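Long-range contacts in malonyl CoA-acyl carrier protein transacylase (Staphylococcus aureus, PDB 3IM9), which catalyses the transfer of the malonyl group from coenzyme A to holo-acyl carrier protein, a step of fatty acid biosynthesis: residues 122-130 / 203-214; 163-171 / 258-266. All coordinates share one frame; numbering follows the deposited sequence.

In the fold
Both contacts border the probable catalytic centre and are partly buried, contact 2 lying deeper, its centre about 11 Å from that of the chain against about 15 Å for contact 1. Contact 1 sets the last turns of helix 112-128 against the loop between strand 196-199 and helix 215-222; contact 2 places short, weakly bonded strand 261-262 beside strand 162-169 of the mixed sheet. Their chemistry differs accordingly: side-chain packing with a bridging water but no direct hydrogen bond in 122-130 / 203-214, and backbone hydrogen bonding in 163-171 / 258-266. The contacts touch through hydrogen bonds from His207 ND1 to Ser259 O and between Ser209 OG and Glu163 OE1.

Contact 1 of 2, residues 122-130 / 203-214; sequences RGQLMAQAF and SGPFHSSLMKVI. With ACT (acetate ion), chain C.
Met126 lays its terminal methyl over one face of the Phe206 ring, CE standing 3.6 Å from the centroid and 17° off the ring normal, a CH-pi contact; the bend at chi3 (53°) leaves SD farther above the same face, a more distant Met-aromatic approach. The opposite face of Phe206 is covered by Gly204 O, and an acetate oxygen lies at the ring edge, held by the backbone N and OG of Ser203. On the flank of Met126, CG meets Ile214 CD1 at 3.7 Å, while the methyl of Ala129 fits against Ile214 CG2 and Met211 CE. Here the end of helix 112-128 packs on the loop carrying His207, the probable active-site histidine of this acyltransferase; its NE2 and Arg122 NH2 both hydrogen-bond to Ser97 OG, while Arg122 NH1 bonds Gln71 OE1; Arg122 also belongs to the calcium site. Phe130 meets Met211 SD and Leu210 O along its edge, with CZ 3.3 Å from Leu210 O, whereas Pro205 crosses the phenyl group at about a right angle, CD lying 3.5 Å from Phe130 CD1. One water receives the N-H of Phe130 and donates to Met126 O and Ser203 O, tying the two backbones together.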
# COMPACT_ATOMS: atom_id res chain seq x y z
N ARG A 122 2.94 -1.93 -13.03
CA ARG A 122 3.65 -2.38 -11.79
C ARG A 122 3.16 -3.80 -11.41
O ARG A 122 3.97 -4.69 -11.20
CB ARG A 122 3.27 -1.43 -10.66
CG ARG A 122 4.07 -1.66 -9.39
CD ARG A 122 3.72 -0.59 -8.38
NE ARG A 122 4.37 -0.74 -7.09
CZ ARG A 122 3.87 -1.43 -6.08
NH1 ARG A 122 2.72 -2.07 -6.18
NH2 ARG A 122 4.49 -1.44 -4.92
N GLY A 123 1.83 -4.00 -11.45
CA GLY A 123 1.24 -5.30 -11.10
C GLY A 123 1.66 -6.38 -12.09
O GLY A 123 1.95 -7.54 -11.71
N GLN A 124 1.65 -6.05 -13.41
CA GLN A 124 2.00 -7.07 -14.42
C GLN A 124 3.50 -7.41 -14.31
O GLN A 124 3.83 -8.58 -14.35
CB GLN A 124 1.80 -6.53 -15.85
CG GLN A 124 0.31 -6.31 -16.17
CD GLN A 124 0.18 -5.66 -17.51
OE1 GLN A 124 0.83 -4.61 -17.82
NE2 GLN A 124 -0.64 -6.28 -18.34
N LEU A 125 4.33 -6.42 -14.03
CA LEU A 125 5.77 -6.71 -13.92
C LEU A 125 6.01 -7.54 -12.66
O LEU A 125 6.83 -8.50 -12.69
CB LEU A 125 6.57 -5.42 -13.84
CG LEU A 125 6.83 -4.68 -15.13
CD1 LEU A 125 5.81 -4.87 -16.21
CD2 LEU A 125 7.41 -3.29 -14.97
N MET A 126 5.33 -7.18 -11.57
CA MET A 126 5.53 -7.97 -10.34
C MET A 126 5.03 -9.40 -10.55
O MET A 126 5.71 -10.34 -10.12
CB MET A 126 4.81 -7.31 -9.12
CG MET A 126 5.49 -5.99 -8.80
SD MET A 126 4.58 -5.09 -7.50
CE MET A 126 4.40 -6.24 -6.16
N ALA A 127 3.86 -9.56 -11.12
CA ALA A 127 3.24 -10.89 -11.36
C ALA A 127 4.14 -11.78 -12.24
O ALA A 127 4.13 -13.02 -12.05
CB ALA A 127 1.88 -10.76 -12.01
N GLN A 128 4.88 -11.18 -13.16
CA GLN A 128 5.73 -11.92 -14.12
C GLN A 128 7.17 -11.99 -13.74
O GLN A 128 7.97 -12.59 -14.50
CB GLN A 128 5.62 -11.27 -15.51
CG GLN A 128 4.11 -11.27 -16.04
CD GLN A 128 3.92 -10.39 -17.29
OE1 GLN A 128 4.84 -10.19 -18.08
NE2 GLN A 128 2.71 -9.86 -17.47
N ALA A 129 7.56 -11.45 -12.59
CA ALA A 129 8.98 -11.30 -12.29
C ALA A 129 9.66 -12.68 -12.19
O ALA A 129 10.81 -12.88 -12.70
CB ALA A 129 9.20 -10.46 -11.05
N PHE A 130 9.02 -13.63 -11.52
CA PHE A 130 9.61 -14.97 -11.30
C PHE A 130 8.56 -16.03 -11.62
O PHE A 130 7.39 -15.83 -11.39
CB PHE A 130 10.09 -15.14 -9.85
CG PHE A 130 11.22 -14.25 -9.51
CD1 PHE A 130 10.98 -12.97 -8.98
CD2 PHE A 130 12.54 -14.63 -9.76
CE1 PHE A 130 12.02 -12.11 -8.68
CE2 PHE A 130 13.61 -13.77 -9.48
CZ PHE A 130 13.35 -12.49 -8.91
N SER A 203 2.45 -13.89 -5.85
CA SER A 203 3.12 -14.52 -6.99
C SER A 203 4.62 -14.41 -6.98
O SER A 203 5.36 -15.13 -7.74
CB SER A 203 2.45 -14.10 -8.29
OG SER A 203 2.41 -12.73 -8.45
N GLY A 204 5.15 -13.62 -6.05
CA GLY A 204 6.59 -13.55 -6.07
C GLY A 204 7.12 -12.97 -4.75
O GLY A 204 6.35 -12.74 -3.81
N PRO A 205 8.43 -12.66 -4.69
CA PRO A 205 9.13 -12.28 -3.49
C PRO A 205 9.11 -10.74 -3.44
O PRO A 205 10.11 -10.06 -3.45
CB PRO A 205 10.55 -12.89 -3.72
CG PRO A 205 10.73 -12.66 -5.24
CD PRO A 205 9.37 -12.94 -5.83
N PHE A 206 7.90 -10.21 -3.26
CA PHE A 206 7.72 -8.74 -3.33
C PHE A 206 8.41 -8.03 -2.18
O PHE A 206 8.53 -8.55 -1.04
CB PHE A 206 6.23 -8.35 -3.42
CG PHE A 206 5.48 -9.06 -4.54
CD1 PHE A 206 6.11 -9.36 -5.76
CD2 PHE A 206 4.15 -9.43 -4.33
CE1 PHE A 206 5.40 -10.07 -6.81
CE2 PHE A 206 3.43 -10.07 -5.37
CZ PHE A 206 4.09 -10.40 -6.57
N HIS A 207 8.87 -6.82 -2.46
CA HIS A 207 9.56 -5.97 -1.46
C HIS A 207 10.79 -6.66 -0.86
O HIS A 207 11.21 -6.36 0.26
CB HIS A 207 8.59 -5.46 -0.34
CG HIS A 207 7.60 -4.53 -0.90
ND1 HIS A 207 7.97 -3.28 -1.39
CD2 HIS A 207 6.30 -4.70 -1.17
CE1 HIS A 207 6.86 -2.68 -1.84
NE2 HIS A 207 5.85 -3.53 -1.74
N SER A 208 11.39 -7.54 -1.64
CA SER A 208 12.74 -8.10 -1.30
C SER A 208 13.70 -7.65 -2.40
O SER A 208 13.32 -7.20 -3.54
CB SER A 208 12.66 -9.63 -1.24
OG SER A 208 12.77 -10.18 -2.59
N SER A 209 14.98 -7.75 -2.10
CA SER A 209 16.06 -7.38 -3.06
C SER A 209 15.98 -8.18 -4.39
O SER A 209 16.46 -7.70 -5.45
CB SER A 209 17.43 -7.56 -2.35
OG SER A 209 17.58 -8.93 -2.00
N LEU A 210 15.28 -9.34 -4.38
CA LEU A 210 15.08 -10.06 -5.63
C LEU A 210 14.28 -9.26 -6.67
O LEU A 210 14.46 -9.51 -7.86
CB LEU A 210 14.39 -11.41 -5.38
CG LEU A 210 15.18 -12.42 -4.45
CD1 LEU A 210 14.33 -13.59 -4.16
CD2 LEU A 210 16.44 -12.80 -5.26
N MET A 211 13.45 -8.28 -6.22
CA MET A 211 12.62 -7.55 -7.18
C MET A 211 13.45 -6.53 -8.00
O MET A 211 12.89 -5.86 -8.86
CB MET A 211 11.49 -6.85 -6.45
CG MET A 211 10.51 -7.88 -5.74
SD MET A 211 9.89 -9.15 -6.87
CE MET A 211 8.88 -8.11 -8.06
N LYS A 212 14.76 -6.45 -7.73
CA LYS A 212 15.58 -5.61 -8.65
C LYS A 212 15.46 -6.05 -10.09
O LYS A 212 15.69 -5.24 -11.02
CB LYS A 212 17.03 -5.66 -8.18
CG LYS A 212 17.18 -4.80 -6.98
CD LYS A 212 18.59 -5.00 -6.36
CE LYS A 212 18.77 -4.26 -4.97
NZ LYS A 212 20.15 -4.46 -4.34
N VAL A 213 15.03 -7.29 -10.35
CA VAL A 213 14.88 -7.80 -11.74
C VAL A 213 13.91 -6.98 -12.57
O VAL A 213 13.99 -7.06 -13.82
CB VAL A 213 14.51 -9.32 -11.83
CG1 VAL A 213 15.65 -10.16 -11.27
CG2 VAL A 213 13.15 -9.60 -11.21
N ILE A 214 12.98 -6.24 -11.93
CA ILE A 214 12.00 -5.46 -12.71
C ILE A 214 12.25 -3.95 -12.66
O ILE A 214 11.48 -3.19 -13.24
CB ILE A 214 10.53 -5.74 -12.26
CG1 ILE A 214 10.28 -5.32 -10.81
CG2 ILE A 214 10.16 -7.23 -12.57
CD1 ILE A 214 8.72 -5.22 -10.47
C ACT C . -0.38 -11.57 -6.34
O ACT C . -0.93 -11.74 -7.42
OXT ACT C . 0.87 -11.74 -6.40
CH3 ACT C . -1.09 -11.18 -5.10
O HOH W 1 6.91 -12.85 -9.45

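Contact 2 of 2, residues 163-171 / 258-266; sequences EPANINCPG and YSPVQFINS
Backbone hydrogen bonds join Ala165 and Ile167 to Val261 in parallel register. Val261 N donates to Ala165 O at 2.6 Å, almost in line with the carbonyl, and Val261 O receives the N-H of Ile167 at 2.9 Å with an N-H...O angle of 164°. One step on, Ile264 N reaches Ile167 O at 3.1 Å, from a direction tilted 27° out of the carbonyl plane, as the chain turns into helix 263-272. Within that first turn, Gln262 O accepts from Ser266 N and Ser266 OG, which approach from opposite faces of its plane. The apolar packing centres on Ile264, whose CD1 touches Ile167 CG2 at 3.7 Å, the two side chains crossing at about a right angle, and extends along the backbone of Cys169. Two further contacts set polar groups against apolar side chains. Asn166 runs alongside Val261 in the same direction, Asn166 ND2 lying 3.6 Å from Val261 CG2. Phe263 turns its ring edge to Asn168 O, CD1 coming within 3.3 Å of this buried carbonyl oxygen, which has no hydrogen-bonding partner. The short, weakly bonded strand 261-262 lies at the edge of the mixed sheet, with Val261 close to Ser97 and His207, the probable catalytic pair of the FabD acyltransferase domain.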
# COMPACT_ATOMS: atom_id res chain seq x y z
N GLU A 163 13.98 -11.83 3.69
CA GLU A 163 14.24 -10.50 4.27
C GLU A 163 12.94 -9.95 4.82
O GLU A 163 11.86 -10.19 4.25
CB GLU A 163 14.65 -9.51 3.14
CG GLU A 163 15.98 -9.80 2.53
CD GLU A 163 16.20 -9.12 1.18
OE1 GLU A 163 17.32 -9.23 0.65
OE2 GLU A 163 15.34 -8.45 0.65
N PRO A 164 12.98 -9.08 5.84
CA PRO A 164 11.75 -8.35 6.26
C PRO A 164 11.36 -7.50 5.08
O PRO A 164 12.21 -6.83 4.41
CB PRO A 164 12.26 -7.48 7.44
CG PRO A 164 13.42 -8.32 8.08
CD PRO A 164 14.14 -8.82 6.77
N ALA A 165 10.06 -7.54 4.78
CA ALA A 165 9.49 -6.86 3.63
C ALA A 165 8.47 -5.81 4.02
O ALA A 165 8.61 -4.64 3.65
CB ALA A 165 8.87 -7.88 2.68
N ASN A 166 7.44 -6.20 4.77
CA ASN A 166 6.43 -5.23 5.13
C ASN A 166 6.50 -5.14 6.64
O ASN A 166 6.20 -6.09 7.36
CB ASN A 166 4.98 -5.63 4.68
CG ASN A 166 4.76 -5.83 3.23
OD1 ASN A 166 3.71 -6.48 2.87
ND2 ASN A 166 5.52 -5.30 2.38
N ILE A 167 6.93 -3.99 7.15
CA ILE A 167 7.11 -3.75 8.58
C ILE A 167 5.84 -3.02 9.05
O ILE A 167 5.73 -1.84 8.90
CB ILE A 167 8.35 -2.85 8.81
CG1 ILE A 167 9.62 -3.41 8.10
CG2 ILE A 167 8.59 -2.78 10.29
CD1 ILE A 167 10.00 -4.79 8.35
N ASN A 168 4.87 -3.80 9.46
CA ASN A 168 3.47 -3.33 9.57
C ASN A 168 3.08 -2.77 10.92
O ASN A 168 2.52 -1.68 10.97
CB ASN A 168 2.50 -4.44 9.12
CG ASN A 168 2.60 -4.70 7.61
OD1 ASN A 168 3.18 -3.90 6.87
ND2 ASN A 168 1.96 -5.78 7.16
N CYS A 169 3.28 -3.54 11.98
CA CYS A 169 2.99 -3.05 13.35
C CYS A 169 3.74 -3.96 14.29
O CYS A 169 4.27 -4.99 13.88
CB CYS A 169 1.48 -3.03 13.64
SG CYS A 169 0.69 -4.65 13.72
N PRO A 170 3.87 -3.60 15.54
CA PRO A 170 4.46 -4.54 16.50
C PRO A 170 3.77 -5.86 16.43
O PRO A 170 2.49 -5.94 16.52
CB PRO A 170 4.15 -3.86 17.85
CG PRO A 170 4.21 -2.41 17.52
CD PRO A 170 3.39 -2.34 16.18
N GLY A 171 4.56 -6.94 16.20
CA GLY A 171 4.00 -8.30 16.10
C GLY A 171 3.50 -8.69 14.73
O GLY A 171 2.89 -9.69 14.60
N TYR A 258 11.91 -2.91 -4.36
CA TYR A 258 12.83 -3.92 -3.85
C TYR A 258 13.27 -3.63 -2.45
O TYR A 258 14.30 -4.18 -1.95
CB TYR A 258 14.04 -4.13 -4.80
CG TYR A 258 14.78 -2.85 -5.14
CD1 TYR A 258 14.47 -2.19 -6.36
CD2 TYR A 258 15.74 -2.35 -4.30
CE1 TYR A 258 15.17 -1.04 -6.69
CE2 TYR A 258 16.42 -1.19 -4.63
CZ TYR A 258 16.11 -0.57 -5.80
OH TYR A 258 16.90 0.61 -6.04
N SER A 259 12.57 -2.73 -1.79
CA SER A 259 12.88 -2.29 -0.42
C SER A 259 11.72 -2.60 0.50
O SER A 259 10.56 -2.60 0.06
CB SER A 259 13.12 -0.77 -0.42
OG SER A 259 14.20 -0.48 -1.35
N PRO A 260 11.97 -2.78 1.78
CA PRO A 260 10.89 -3.05 2.75
C PRO A 260 9.96 -1.83 2.87
O PRO A 260 10.41 -0.67 2.73
CB PRO A 260 11.60 -3.30 4.10
CG PRO A 260 13.06 -3.20 3.77
CD PRO A 260 13.32 -2.85 2.37
N VAL A 261 8.67 -2.10 3.12
CA VAL A 261 7.68 -1.05 3.42
C VAL A 261 7.79 -0.67 4.84
O VAL A 261 7.49 -1.48 5.73
CB VAL A 261 6.26 -1.58 3.07
CG1 VAL A 261 5.20 -0.53 3.47
CG2 VAL A 261 6.13 -1.83 1.54
N GLN A 262 8.26 0.56 5.07
CA GLN A 262 8.48 1.03 6.45
C GLN A 262 7.23 1.59 7.07
O GLN A 262 7.15 2.80 7.36
CB GLN A 262 9.64 2.06 6.45
CG GLN A 262 10.94 1.47 5.86
CD GLN A 262 11.62 0.52 6.82
OE1 GLN A 262 11.22 0.29 7.96
NE2 GLN A 262 12.67 -0.14 6.30
N PHE A 263 6.19 0.77 7.25
CA PHE A 263 4.93 1.35 7.74
C PHE A 263 4.98 1.82 9.17
O PHE A 263 4.41 2.90 9.44
CB PHE A 263 3.77 0.35 7.50
CG PHE A 263 2.40 1.01 7.72
CD1 PHE A 263 1.75 0.81 8.92
CD2 PHE A 263 1.88 1.82 6.74
CE1 PHE A 263 0.51 1.47 9.17
CE2 PHE A 263 0.60 2.45 6.90
CZ PHE A 263 -0.08 2.27 8.15
N ILE A 264 5.65 1.07 10.04
CA ILE A 264 5.75 1.54 11.45
C ILE A 264 6.50 2.89 11.46
O ILE A 264 5.98 3.85 12.08
CB ILE A 264 6.48 0.51 12.33
CG1 ILE A 264 5.58 -0.74 12.44
CG2 ILE A 264 6.72 1.05 13.75
CD1 ILE A 264 6.36 -1.87 13.15
N ASN A 265 7.67 3.00 10.79
CA ASN A 265 8.45 4.24 10.96
C ASN A 265 7.72 5.39 10.32
O ASN A 265 7.87 6.54 10.77
CB ASN A 265 9.82 4.06 10.37
CG ASN A 265 10.73 3.17 11.19
OD1 ASN A 265 11.74 2.71 10.64
ND2 ASN A 265 10.39 2.90 12.40
N SER A 266 7.00 5.13 9.22
CA SER A 266 6.23 6.20 8.55
C SER A 266 5.09 6.67 9.46
O SER A 266 4.83 7.93 9.51
CB SER A 266 5.61 5.67 7.28
OG SER A 266 6.59 5.29 6.33